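Local coordinates for cytochrome c, mono-and diheme variant (Methylophaga aminisulfidivorans MP, PDB 7C90), which probably transfers electrons through a covalently bound heme c, as a cytochrome cL of the methanol oxidation system of a marine methylotroph, at residues A[37-42]-A[109-114]; A[57-62]-A[140-145]; A[101-106]-A[154-159]. All coordinates share one frame; numbering follows the deposited sequence.

From the N terminus, 37-42 lies in an early loop, and interaction 1 closes when 109-114 returns to it. Between these two segments lies helix 57-65, which interaction 2 joins to the start of helix 141-153. Segment 101-106 also comes before 109-114 in the chain, and interaction 3 pairs it with 154-159, the loop that leaves helix 141-153. Each pair of closures therefore crosses, and none of the three nests within another. Interactions 1 and 3 touch each other and share the heme, whereas interaction 2 ties two helices together some distance away, with no atom touching the other two.

Interaction 1: A[37-42]-A[109-114]; sequences RNTVTG and YTYPKN. With HEC (heme c), chain E.
Thr39 stands between the ring of Tyr111 and the ammonium group of Lys113, and its two branches divide the work. The methyl CG2, anti to the backbone N, lies over one face of the phenol ring as a CH-pi contact. Thr39 CG2 is 3.6 Å from the centroid of the Tyr111 ring and 17° off its normal, displaced toward Tyr111 CG. On the opposite face the ring carries the methyl CG2 of Thr110, so two threonine methyls sandwich it. Val40 adds a lighter touch at the far end, its CG2 being 3.8 Å from Tyr111 OH.

The ring so held belongs to the heme pocket of a c-type cytochrome, where segment 109-114 grips the propionates. Thr110 N, Tyr111 N and Asn114 ND2 all donate to one carboxylate, the last at 2.7 Å from HEC O1A. Tyr111 OH donates to the other at HEC O2D, which lies at the edge of the ring in its plane; the modelled length is doubtfully short.

The hydroxyl branch of Thr39 meets the lysine. Lys113 NZ gives a weak hydrogen bond of 2.9 Å to Thr39 OG1 and also comes within 3.0 Å of Arg37 O. The CG of Lys113 takes the crowded position between backbone N and carbonyl carbon (chi1 68°), and the chain bends at chi3 on its way to the loop. The stronger polar partners of both groups lie on helix 117-126: Glu122 forms a salt bridge with Lys113, and Thr123 a hydrogen bond with Thr39 OG1. Within 37-42 itself, an Asx turn shapes the loop. Asn38 OD1 accepts from Val40 N at 2.9 Å and from Thr41 N at 2.8 Å, the two donors reaching it from opposite faces of the amide plane.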
loop_
_atom_site.group_PDB
_atom_site.type_symbol
_atom_site.label_atom_id
_atom_site.label_comp_id
_atom_site.label_asym_id
_atom_site.label_seq_id
_atom_site.Cartn_x
_atom_site.Cartn_y
_atom_site.Cartn_z
ATOM N N ARG A 37 20.784 13.546 5.746
ATOM C CA ARG A 37 19.495 14.257 5.632
ATOM C C ARG A 37 18.350 13.321 5.245
ATOM O O ARG A 37 18.551 12.405 4.480
ATOM C CB ARG A 37 19.605 15.399 4.622
ATOM C CG ARG A 37 20.724 16.390 4.894
ATOM C CD ARG A 37 20.595 17.630 4.044
ATOM N NE ARG A 37 21.583 18.648 4.354
ATOM C CZ ARG A 37 21.388 19.676 5.169
ATOM N NH1 ARG A 37 20.233 19.842 5.780
ATOM N NH2 ARG A 37 22.356 20.546 5.375
ATOM N N ASN A 38 17.193 13.602 5.823
ATOM C CA ASN A 38 15.894 12.961 5.545
ATOM C C ASN A 38 15.563 13.089 4.041
ATOM O O ASN A 38 15.649 14.180 3.468
ATOM C CB ASN A 38 14.835 13.539 6.470
ATOM C CG ASN A 38 13.508 12.842 6.298
ATOM O OD1 ASN A 38 12.861 13.004 5.269
ATOM N ND2 ASN A 38 13.121 12.041 7.282
ATOM N N THR A 39 15.178 11.979 3.431
ATOM C CA THR A 39 14.946 11.833 1.978
ATOM C C THR A 39 13.781 12.729 1.515
ATOM O O THR A 39 13.819 13.207 0.372
ATOM C CB THR A 39 14.719 10.342 1.703
ATOM O OG1 THR A 39 15.946 9.704 2.061
ATOM C CG2 THR A 39 14.319 10.091 0.269
ATOM N N VAL A 40 12.776 12.941 2.370
ATOM C CA VAL A 40 11.530 13.697 2.045
ATOM C C VAL A 40 11.639 15.137 2.581
ATOM O O VAL A 40 11.383 16.077 1.805
ATOM C CB VAL A 40 10.292 12.967 2.599
ATOM C CG1 VAL A 40 9.034 13.818 2.501
ATOM C CG2 VAL A 40 10.098 11.623 1.922
ATOM N N THR A 41 11.997 15.316 3.851
ATOM C CA THR A 41 11.908 16.627 4.545
ATOM C C THR A 41 13.195 17.427 4.361
ATOM O O THR A 41 13.118 18.602 4.552
ATOM C CB THR A 41 11.681 16.486 6.049
ATOM O OG1 THR A 41 12.860 15.877 6.594
ATOM C CG2 THR A 41 10.436 15.703 6.388
ATOM N N GLY A 42 14.333 16.811 4.030
ATOM C CA GLY A 42 15.626 17.513 4.000
ATOM C C GLY A 42 16.131 17.833 5.411
ATOM O O GLY A 42 17.234 18.321 5.524
ATOM N N TYR A 109 14.599 4.724 -9.815
ATOM C CA TYR A 109 14.575 5.278 -8.433
ATOM C C TYR A 109 13.431 6.300 -8.305
ATOM O O TYR A 109 13.237 7.167 -9.176
ATOM C CB TYR A 109 15.938 5.901 -8.077
ATOM C CG TYR A 109 17.071 4.908 -8.011
ATOM C CD1 TYR A 109 17.305 4.179 -6.855
ATOM C CD2 TYR A 109 17.864 4.628 -9.128
ATOM C CE1 TYR A 109 18.307 3.226 -6.784
ATOM C CE2 TYR A 109 18.869 3.669 -9.080
ATOM C CZ TYR A 109 19.107 2.980 -7.896
ATOM O OH TYR A 109 20.075 2.011 -7.810
ATOM N N THR A 110 12.716 6.239 -7.193
ATOM C CA THR A 110 11.843 7.335 -6.749
ATOM C C THR A 110 12.712 8.542 -6.359
ATOM O O THR A 110 12.381 9.682 -6.755
ATOM C CB THR A 110 10.932 6.838 -5.630
ATOM O OG1 THR A 110 10.417 5.589 -6.090
ATOM C CG2 THR A 110 9.868 7.846 -5.273
ATOM N N TYR A 111 13.772 8.300 -5.589
ATOM C CA TYR A 111 14.737 9.312 -5.119
ATOM C C TYR A 111 16.110 8.952 -5.667
ATOM O O TYR A 111 16.664 7.909 -5.342
ATOM C CB TYR A 111 14.669 9.395 -3.597
ATOM C CG TYR A 111 13.276 9.545 -3.029
ATOM C CD1 TYR A 111 12.651 10.780 -3.004
ATOM C CD2 TYR A 111 12.583 8.465 -2.523
ATOM C CE1 TYR A 111 11.371 10.933 -2.494
ATOM C CE2 TYR A 111 11.313 8.606 -1.985
ATOM C CZ TYR A 111 10.710 9.849 -1.956
ATOM O OH TYR A 111 9.442 9.990 -1.470
ATOM N N PRO A 112 16.692 9.783 -6.562
ATOM C CA PRO A 112 17.976 9.460 -7.200
ATOM C C PRO A 112 19.177 9.226 -6.257
ATOM O O PRO A 112 20.070 8.399 -6.571
ATOM C CB PRO A 112 18.227 10.671 -8.134
ATOM C CG PRO A 112 17.340 11.789 -7.611
ATOM C CD PRO A 112 16.148 11.081 -6.992
ATOM N N LYS A 113 19.197 9.883 -5.091
ATOM C CA LYS A 113 20.278 9.669 -4.084
ATOM C C LYS A 113 20.338 8.195 -3.676
ATOM O O LYS A 113 21.376 7.796 -3.145
ATOM C CB LYS A 113 20.067 10.542 -2.840
ATOM C CG LYS A 113 18.868 10.156 -1.989
ATOM C CD LYS A 113 18.685 11.120 -0.819
ATOM C CE LYS A 113 18.431 10.422 0.490
ATOM N NZ LYS A 113 18.322 11.349 1.645
ATOM N N ASN A 114 19.268 7.411 -3.871
ATOM C CA ASN A 114 19.235 6.003 -3.408
ATOM C C ASN A 114 20.145 5.137 -4.300
ATOM O O ASN A 114 20.410 3.983 -3.913
ATOM C CB ASN A 114 17.806 5.471 -3.232
ATOM C CG ASN A 114 17.105 6.141 -2.063
ATOM O OD1 ASN A 114 17.749 6.461 -1.052
ATOM N ND2 ASN A 114 15.800 6.377 -2.192
HETATM FE FE HEC E . 10.447 0.852 1.806
HETATM C CHA HEC E . 10.361 3.402 -0.507
HETATM C CHB HEC E . 13.746 0.471 1.295
HETATM C CHC HEC E . 10.553 -1.304 4.476
HETATM C CHD HEC E . 7.041 0.748 1.812
HETATM N NA HEC E . 11.802 1.831 0.624
HETATM C C1A HEC E . 11.630 2.787 -0.266
HETATM C C2A HEC E . 12.854 3.250 -0.951
HETATM C C3A HEC E . 13.880 2.397 -0.375
HETATM C C4A HEC E . 13.098 1.517 0.523
HETATM C CMA HEC E . 15.337 2.284 -0.657
HETATM C CAA HEC E . 13.018 4.337 -1.946
HETATM C CBA HEC E . 13.255 3.591 -3.248
HETATM C CGA HEC E . 13.567 4.522 -4.373
HETATM O O1A HEC E . 14.025 5.651 -4.118
HETATM O O2A HEC E . 13.265 4.125 -5.529
HETATM N NB HEC E . 11.923 -0.227 2.717
HETATM C C1B HEC E . 13.171 -0.321 2.349
HETATM C C2B HEC E . 13.995 -1.253 3.146
HETATM C C3B HEC E . 13.036 -1.756 4.124
HETATM C C4B HEC E . 11.810 -1.058 3.769
HETATM C CMB HEC E . 15.450 -1.577 2.963
HETATM C CAB HEC E . 13.298 -2.763 5.248
HETATM C CBB HEC E . 14.168 -2.185 6.308
HETATM N NC HEC E . 9.044 -0.108 2.928
HETATM C C1C HEC E . 9.276 -0.893 3.989
HETATM C C2C HEC E . 8.077 -1.450 4.640
HETATM C C3C HEC E . 7.025 -0.823 3.831
HETATM C C4C HEC E . 7.713 -0.037 2.819
HETATM C CMC HEC E . 8.070 -2.374 5.808
HETATM C CAC HEC E . 5.563 -1.133 4.026
HETATM C CBC HEC E . 5.070 -0.906 5.428
HETATM N ND HEC E . 8.967 1.880 0.793
HETATM C C1D HEC E . 7.663 1.709 0.903
HETATM C C2D HEC E . 6.854 2.617 0.114
HETATM C C3D HEC E . 7.826 3.425 -0.581
HETATM C C4D HEC E . 9.081 2.886 -0.052
HETATM C CMD HEC E . 5.375 2.683 0.085
HETATM C CAD HEC E . 7.616 4.580 -1.471
HETATM C CBD HEC E . 7.785 5.785 -0.531
HETATM C CGD HEC E . 8.118 7.113 -1.186
HETATM O O1D HEC E . 7.954 7.248 -2.411
HETATM O O2D HEC E . 8.516 8.086 -0.488
#

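Interaction 2: A[57-62]-A[140-145]; sequences EAVEHF and TKDEIL
Leu145 reaches from helix 141-153 into the side of helix 57-65, and the contact can be read along its side chain. CB and CG serve as the stem, with CG anti to the carbonyl carbon (chi1 -63°), and the two methyls at the tip do the touching. Leu145 CD1 lies 3.7 Å from Val59 CG2 and equally near Ala58 O, with the CB atoms of Ala58 and Phe62 slightly farther off. CD2 covers one face of the Phe62 ring, a CH-pi contact 4.0 Å from Leu145 CD2 to the ring centroid. An alanine here would probably open a gap among Val59, Ala58 and Phe62 and leave the ring without its CH-pi methyl. Val59 presses back: its CG2 is 3.3 Å from Asp142 N, close against the first turn of the other helix. Asp142 OD1 lies beside Val59 CG2 and is also hydrogen-bonded to Tyr70 and Thr56. The axes of 57-62 and 141-145 come within 9.2 Å, with 86° between their directions: a near-perpendicular packing of an early helix against the capping-box start (Thr140, Glu143) of helix 141-153, probably the C-terminal helix of the cytochrome c fold.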
loop_
_atom_site.group_PDB
_atom_site.type_symbol
_atom_site.label_atom_id
_atom_site.label_comp_id
_atom_site.label_asym_id
_atom_site.label_seq_id
_atom_site.Cartn_x
_atom_site.Cartn_y
_atom_site.Cartn_z
ATOM N N GLU A 57 32.963 -1.840 13.045
ATOM C CA GLU A 57 33.924 -1.184 12.129
ATOM C C GLU A 57 33.170 -0.664 10.889
ATOM O O GLU A 57 33.468 0.444 10.450
ATOM C CB GLU A 57 35.026 -2.177 11.757
ATOM C CG GLU A 57 35.976 -1.646 10.698
ATOM C CD GLU A 57 36.934 -2.662 10.099
ATOM O OE1 GLU A 57 36.776 -3.868 10.367
ATOM O OE2 GLU A 57 37.814 -2.233 9.331
ATOM N N ALA A 58 32.241 -1.444 10.325
ATOM C CA ALA A 58 31.408 -1.028 9.173
ATOM C C ALA A 58 30.622 0.240 9.532
ATOM O O ALA A 58 30.600 1.191 8.720
ATOM C CB ALA A 58 30.504 -2.143 8.737
ATOM N N VAL A 59 30.031 0.301 10.721
ATOM C CA VAL A 59 29.217 1.489 11.104
ATOM C C VAL A 59 30.162 2.685 11.270
ATOM O O VAL A 59 29.867 3.771 10.714
ATOM C CB VAL A 59 28.355 1.206 12.343
ATOM C CG1 VAL A 59 27.825 2.482 12.974
ATOM C CG2 VAL A 59 27.218 0.239 12.017
ATOM N N GLU A 60 31.271 2.530 11.981
ATOM C CA GLU A 60 32.196 3.683 12.201
ATOM C C GLU A 60 32.709 4.152 10.828
ATOM O O GLU A 60 32.693 5.382 10.548
ATOM C CB GLU A 60 33.300 3.318 13.199
ATOM C CG GLU A 60 34.308 4.438 13.435
ATOM C CD GLU A 60 35.532 4.044 14.256
ATOM O OE1 GLU A 60 35.371 3.289 15.237
ATOM O OE2 GLU A 60 36.656 4.482 13.901
ATOM N N HIS A 61 33.087 3.216 9.963
ATOM C CA HIS A 61 33.576 3.522 8.591
ATOM C C HIS A 61 32.489 4.302 7.825
ATOM O O HIS A 61 32.809 5.320 7.157
ATOM C CB HIS A 61 33.973 2.252 7.840
ATOM C CG HIS A 61 34.626 2.545 6.529
ATOM N ND1 HIS A 61 35.857 3.166 6.447
ATOM C CD2 HIS A 61 34.218 2.347 5.256
ATOM C CE1 HIS A 61 36.194 3.306 5.187
ATOM N NE2 HIS A 61 35.211 2.808 4.434
ATOM N N PHE A 62 31.238 3.857 7.947
ATOM C CA PHE A 62 30.114 4.423 7.173
ATOM C C PHE A 62 29.871 5.852 7.644
ATOM O O PHE A 62 29.721 6.729 6.766
ATOM C CB PHE A 62 28.848 3.567 7.249
ATOM C CG PHE A 62 27.704 4.184 6.482
ATOM C CD1 PHE A 62 27.655 4.082 5.103
ATOM C CD2 PHE A 62 26.750 4.952 7.120
ATOM C CE1 PHE A 62 26.626 4.664 4.382
ATOM C CE2 PHE A 62 25.732 5.563 6.393
ATOM C CZ PHE A 62 25.672 5.411 5.026
ATOM N N THR A 140 19.303 -1.692 14.202
ATOM C CA THR A 140 20.603 -1.025 14.458
ATOM C C THR A 140 21.179 -0.523 13.128
ATOM O O THR A 140 20.784 -1.033 12.013
ATOM C CB THR A 140 21.630 -1.923 15.167
ATOM O OG1 THR A 140 22.075 -2.898 14.216
ATOM C CG2 THR A 140 21.082 -2.593 16.412
ATOM N N LYS A 141 22.100 0.424 13.222
ATOM C CA LYS A 141 22.837 0.955 12.050
ATOM C C LYS A 141 23.591 -0.192 11.370
ATOM O O LYS A 141 23.536 -0.269 10.145
ATOM C CB LYS A 141 23.744 2.094 12.487
ATOM C CG LYS A 141 22.989 3.375 12.811
ATOM C CD LYS A 141 23.901 4.574 12.906
ATOM C CE LYS A 141 24.494 4.730 14.287
ATOM N NZ LYS A 141 23.443 5.101 15.271
ATOM N N ASP A 142 24.166 -1.116 12.138
ATOM C CA ASP A 142 24.900 -2.270 11.567
ATOM C C ASP A 142 23.929 -3.151 10.786
ATOM O O ASP A 142 24.315 -3.646 9.721
ATOM C CB ASP A 142 25.604 -3.091 12.649
ATOM C CG ASP A 142 26.633 -4.037 12.053
ATOM O OD1 ASP A 142 27.616 -3.520 11.484
ATOM O OD2 ASP A 142 26.412 -5.279 12.115
ATOM N N GLU A 143 22.706 -3.339 11.299
ATOM C CA GLU A 143 21.682 -4.166 10.625
ATOM C C GLU A 143 21.248 -3.492 9.324
ATOM O O GLU A 143 21.098 -4.172 8.314
ATOM C CB GLU A 143 20.505 -4.421 11.554
ATOM C CG GLU A 143 20.825 -5.383 12.674
ATOM C CD GLU A 143 19.695 -5.516 13.690
ATOM O OE1 GLU A 143 19.008 -4.482 14.016
ATOM O OE2 GLU A 143 19.486 -6.653 14.145
ATOM N N ILE A 144 21.101 -2.179 9.326
ATOM C CA ILE A 144 20.746 -1.425 8.089
ATOM C C ILE A 144 21.843 -1.637 7.039
ATOM O O ILE A 144 21.505 -1.919 5.879
ATOM C CB ILE A 144 20.479 0.051 8.423
ATOM C CG1 ILE A 144 19.180 0.189 9.225
ATOM C CG2 ILE A 144 20.447 0.918 7.164
ATOM C CD1 ILE A 144 18.994 1.562 9.856
ATOM N N LEU A 145 23.114 -1.564 7.417
ATOM C CA LEU A 145 24.222 -1.743 6.437
ATOM C C LEU A 145 24.221 -3.185 5.898
ATOM O O LEU A 145 24.518 -3.378 4.732
ATOM C CB LEU A 145 25.558 -1.401 7.098
ATOM C CG LEU A 145 25.702 0.042 7.554
ATOM C CD1 LEU A 145 27.001 0.238 8.321
ATOM C CD2 LEU A 145 25.650 0.961 6.356
#

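Interaction 3: A[101-106]-A[154-159]; sequences GPALGD and VYWGSA. With NA (sodium ion), chain L; NA (sodium ion), chain K; HEC (heme c), chain E.
Trp156 spreads its indole across the backbone of Gly105, face against peptide. Its chi1 of 62° sets CG between the backbone N and the carbonyl carbon, where Trp156 CG lies 3.5 Å from Gly105 O. Gly105 CA lies 3.6 Å from the centroid of the six-membered ring, 15° off the normal, a CH-pi contact, and a CB at this position would run into Trp156 CZ3. Gly105 O also lies over this face while accepting a hydrogen bond from Trp156 N at 2.8 Å, nearly straight at the hydrogen. The tyrosine meets the same loop differently: Tyr155 CE1 brings its ring edge within 3.4 Å of Asp106 O, and Tyr155 OH donates a hydrogen bond to Ser158 O. Gly157 N lies over the centre of one face of that ring.

Asp106 has two sides. Its CB rests 3.7 Å from Trp156 NE1, a buried N-H with no partner in the model, while its carboxylate is directed to two sodium ions. OD1 and OD2 grip one ion together with Ala103 O; OD1 and the backbone O of Asp106 hold the other. Tyr108 binds both ions. Water 2, shared by the two, and water 4, on one of them, each donate to HEC O2A. Two cations set between one aspartate and a heme propionate would probably offset their negative charges, which is consistent with the tryptophan-backed loop linking the sodium site to that propionate.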
loop_
_atom_site.group_PDB
_atom_site.type_symbol
_atom_site.label_atom_id
_atom_site.label_comp_id
_atom_site.label_asym_id
_atom_site.label_seq_id
_atom_site.Cartn_x
_atom_site.Cartn_y
_atom_site.Cartn_z
ATOM N N GLY A 101 5.621 -1.071 -1.902
ATOM C CA GLY A 101 6.731 -0.163 -2.211
ATOM C C GLY A 101 7.404 -0.594 -3.513
ATOM O O GLY A 101 7.116 -1.655 -4.071
ATOM N N PRO A 102 8.299 0.243 -4.052
ATOM C CA PRO A 102 8.992 -0.098 -5.290
ATOM C C PRO A 102 9.973 -1.285 -5.262
ATOM O O PRO A 102 10.368 -1.828 -4.239
ATOM C CB PRO A 102 9.708 1.209 -5.651
ATOM C CG PRO A 102 9.801 1.992 -4.346
ATOM C CD PRO A 102 8.569 1.602 -3.568
ATOM N N ALA A 103 10.330 -1.708 -6.465
ATOM C CA ALA A 103 11.469 -2.610 -6.709
ATOM C C ALA A 103 12.713 -1.888 -6.178
ATOM O O ALA A 103 12.803 -0.647 -6.369
ATOM C CB ALA A 103 11.562 -2.933 -8.189
ATOM N N LEU A 104 13.591 -2.608 -5.486
ATOM C CA LEU A 104 14.878 -2.063 -4.967
ATOM C C LEU A 104 16.078 -2.602 -5.755
ATOM O O LEU A 104 17.172 -2.176 -5.435
ATOM C CB LEU A 104 14.995 -2.434 -3.494
ATOM C CG LEU A 104 13.854 -1.913 -2.629
ATOM C CD1 LEU A 104 14.098 -2.267 -1.165
ATOM C CD2 LEU A 104 13.706 -0.415 -2.808
ATOM N N GLY A 105 15.869 -3.486 -6.745
ATOM C CA GLY A 105 16.934 -4.213 -7.471
ATOM C C GLY A 105 17.219 -3.631 -8.848
ATOM O O GLY A 105 18.137 -4.114 -9.531
ATOM N N ASP A 106 16.478 -2.605 -9.240
ATOM C CA ASP A 106 16.455 -2.021 -10.602
ATOM C C ASP A 106 17.237 -0.709 -10.616
ATOM O O ASP A 106 17.655 -0.270 -9.525
ATOM C CB ASP A 106 15.008 -1.832 -11.040
ATOM C CG ASP A 106 14.224 -0.837 -10.204
ATOM O OD1 ASP A 106 14.633 -0.557 -9.016
ATOM O OD2 ASP A 106 13.185 -0.367 -10.725
ATOM N N VAL A 154 21.690 -8.059 -5.124
ATOM C CA VAL A 154 20.618 -8.658 -5.980
ATOM C C VAL A 154 20.311 -7.731 -7.145
ATOM O O VAL A 154 19.469 -8.092 -7.934
ATOM C CB VAL A 154 19.361 -9.024 -5.181
ATOM C CG1 VAL A 154 19.664 -10.179 -4.256
ATOM C CG2 VAL A 154 18.763 -7.848 -4.405
ATOM N N TYR A 155 21.041 -6.620 -7.274
ATOM C CA TYR A 155 20.863 -5.613 -8.354
ATOM C C TYR A 155 20.963 -6.267 -9.728
ATOM O O TYR A 155 21.944 -7.008 -9.949
ATOM C CB TYR A 155 21.988 -4.586 -8.286
ATOM C CG TYR A 155 21.904 -3.415 -9.222
ATOM C CD1 TYR A 155 20.915 -2.447 -9.102
ATOM C CD2 TYR A 155 22.901 -3.207 -10.158
ATOM C CE1 TYR A 155 20.880 -1.348 -9.945
ATOM C CE2 TYR A 155 22.894 -2.100 -10.987
ATOM C CZ TYR A 155 21.907 -1.150 -10.859
ATOM O OH TYR A 155 21.944 -0.046 -11.663
ATOM N N TRP A 156 20.041 -5.902 -10.621
ATOM C CA TRP A 156 19.890 -6.439 -11.999
ATOM C C TRP A 156 19.861 -5.279 -12.985
ATOM O O TRP A 156 19.513 -5.510 -14.129
ATOM C CB TRP A 156 18.631 -7.325 -12.122
ATOM C CG TRP A 156 17.329 -6.635 -11.854
ATOM C CD1 TRP A 156 16.686 -5.740 -12.657
ATOM C CD2 TRP A 156 16.527 -6.755 -10.669
ATOM N NE1 TRP A 156 15.534 -5.306 -12.058
ATOM C CE2 TRP A 156 15.414 -5.912 -10.837
ATOM C CE3 TRP A 156 16.654 -7.474 -9.481
ATOM C CZ2 TRP A 156 14.421 -5.790 -9.865
ATOM C CZ3 TRP A 156 15.686 -7.341 -8.513
ATOM C CH2 TRP A 156 14.585 -6.511 -8.710
ATOM N N GLY A 157 20.142 -4.057 -12.531
ATOM C CA GLY A 157 20.211 -2.877 -13.402
ATOM C C GLY A 157 21.579 -2.745 -14.068
ATOM O O GLY A 157 22.386 -3.675 -13.981
ATOM N N SER A 158 21.821 -1.614 -14.705
ATOM C CA SER A 158 23.049 -1.332 -15.485
ATOM C C SER A 158 24.169 -0.888 -14.538
ATOM O O SER A 158 23.872 -0.221 -13.529
ATOM C CB SER A 158 22.772 -0.298 -16.535
ATOM O OG SER A 158 22.732 0.993 -15.949
ATOM N N ALA A 159 25.412 -1.241 -14.858
ATOM C CA ALA A 159 26.617 -0.866 -14.082
ATOM C C ALA A 159 26.785 0.653 -14.113
ATOM O O ALA A 159 27.323 1.215 -13.152
ATOM C CB ALA A 159 27.833 -1.549 -14.659
HETATM NA NA NA L . 12.562 1.331 -8.512
HETATM NA NA NA K . 16.385 1.250 -7.892
HETATM FE FE HEC E . 10.447 0.852 1.806
HETATM C CHA HEC E . 10.361 3.402 -0.507
HETATM C CHB HEC E . 13.746 0.471 1.295
HETATM C CHC HEC E . 10.553 -1.304 4.476
HETATM C CHD HEC E . 7.041 0.748 1.812
HETATM N NA HEC E . 11.802 1.831 0.624
HETATM C C1A HEC E . 11.630 2.787 -0.266
HETATM C C2A HEC E . 12.854 3.250 -0.951
HETATM C C3A HEC E . 13.880 2.397 -0.375
HETATM C C4A HEC E . 13.098 1.517 0.523
HETATM C CMA HEC E . 15.337 2.284 -0.657
HETATM C CAA HEC E . 13.018 4.337 -1.946
HETATM C CBA HEC E . 13.255 3.591 -3.248
HETATM C CGA HEC E . 13.567 4.522 -4.373
HETATM O O1A HEC E . 14.025 5.651 -4.118
HETATM O O2A HEC E . 13.265 4.125 -5.529
HETATM N NB HEC E . 11.923 -0.227 2.717
HETATM C C1B HEC E . 13.171 -0.321 2.349
HETATM C C2B HEC E . 13.995 -1.253 3.146
HETATM C C3B HEC E . 13.036 -1.756 4.124
HETATM C C4B HEC E . 11.810 -1.058 3.769
HETATM C CMB HEC E . 15.450 -1.577 2.963
HETATM C CAB HEC E . 13.298 -2.763 5.248
HETATM C CBB HEC E . 14.168 -2.185 6.308
HETATM N NC HEC E . 9.044 -0.108 2.928
HETATM C C1C HEC E . 9.276 -0.893 3.989
HETATM C C2C HEC E . 8.077 -1.450 4.640
HETATM C C3C HEC E . 7.025 -0.823 3.831
HETATM C C4C HEC E . 7.713 -0.037 2.819
HETATM C CMC HEC E . 8.070 -2.374 5.808
HETATM C CAC HEC E . 5.563 -1.133 4.026
HETATM C CBC HEC E . 5.070 -0.906 5.428
HETATM N ND HEC E . 8.967 1.880 0.793
HETATM C C1D HEC E . 7.663 1.709 0.903
HETATM C C2D HEC E . 6.854 2.617 0.114
HETATM C C3D HEC E . 7.826 3.425 -0.581
HETATM C C4D HEC E . 9.081 2.886 -0.052
HETATM C CMD HEC E . 5.375 2.683 0.085
HETATM C CAD HEC E . 7.616 4.580 -1.471
HETATM C CBD HEC E . 7.785 5.785 -0.531
HETATM C CGD HEC E . 8.118 7.113 -1.186
HETATM O O1D HEC E . 7.954 7.248 -2.411
HETATM O O2D HEC E . 8.516 8.086 -0.488
HETATM O O HOH W 1 18.062 0.044 -6.290
HETATM O O HOH W 2 14.298 1.796 -6.240
HETATM O O HOH W 3 10.252 1.443 -10.021
HETATM O O HOH W 4 11.286 3.364 -7.880
#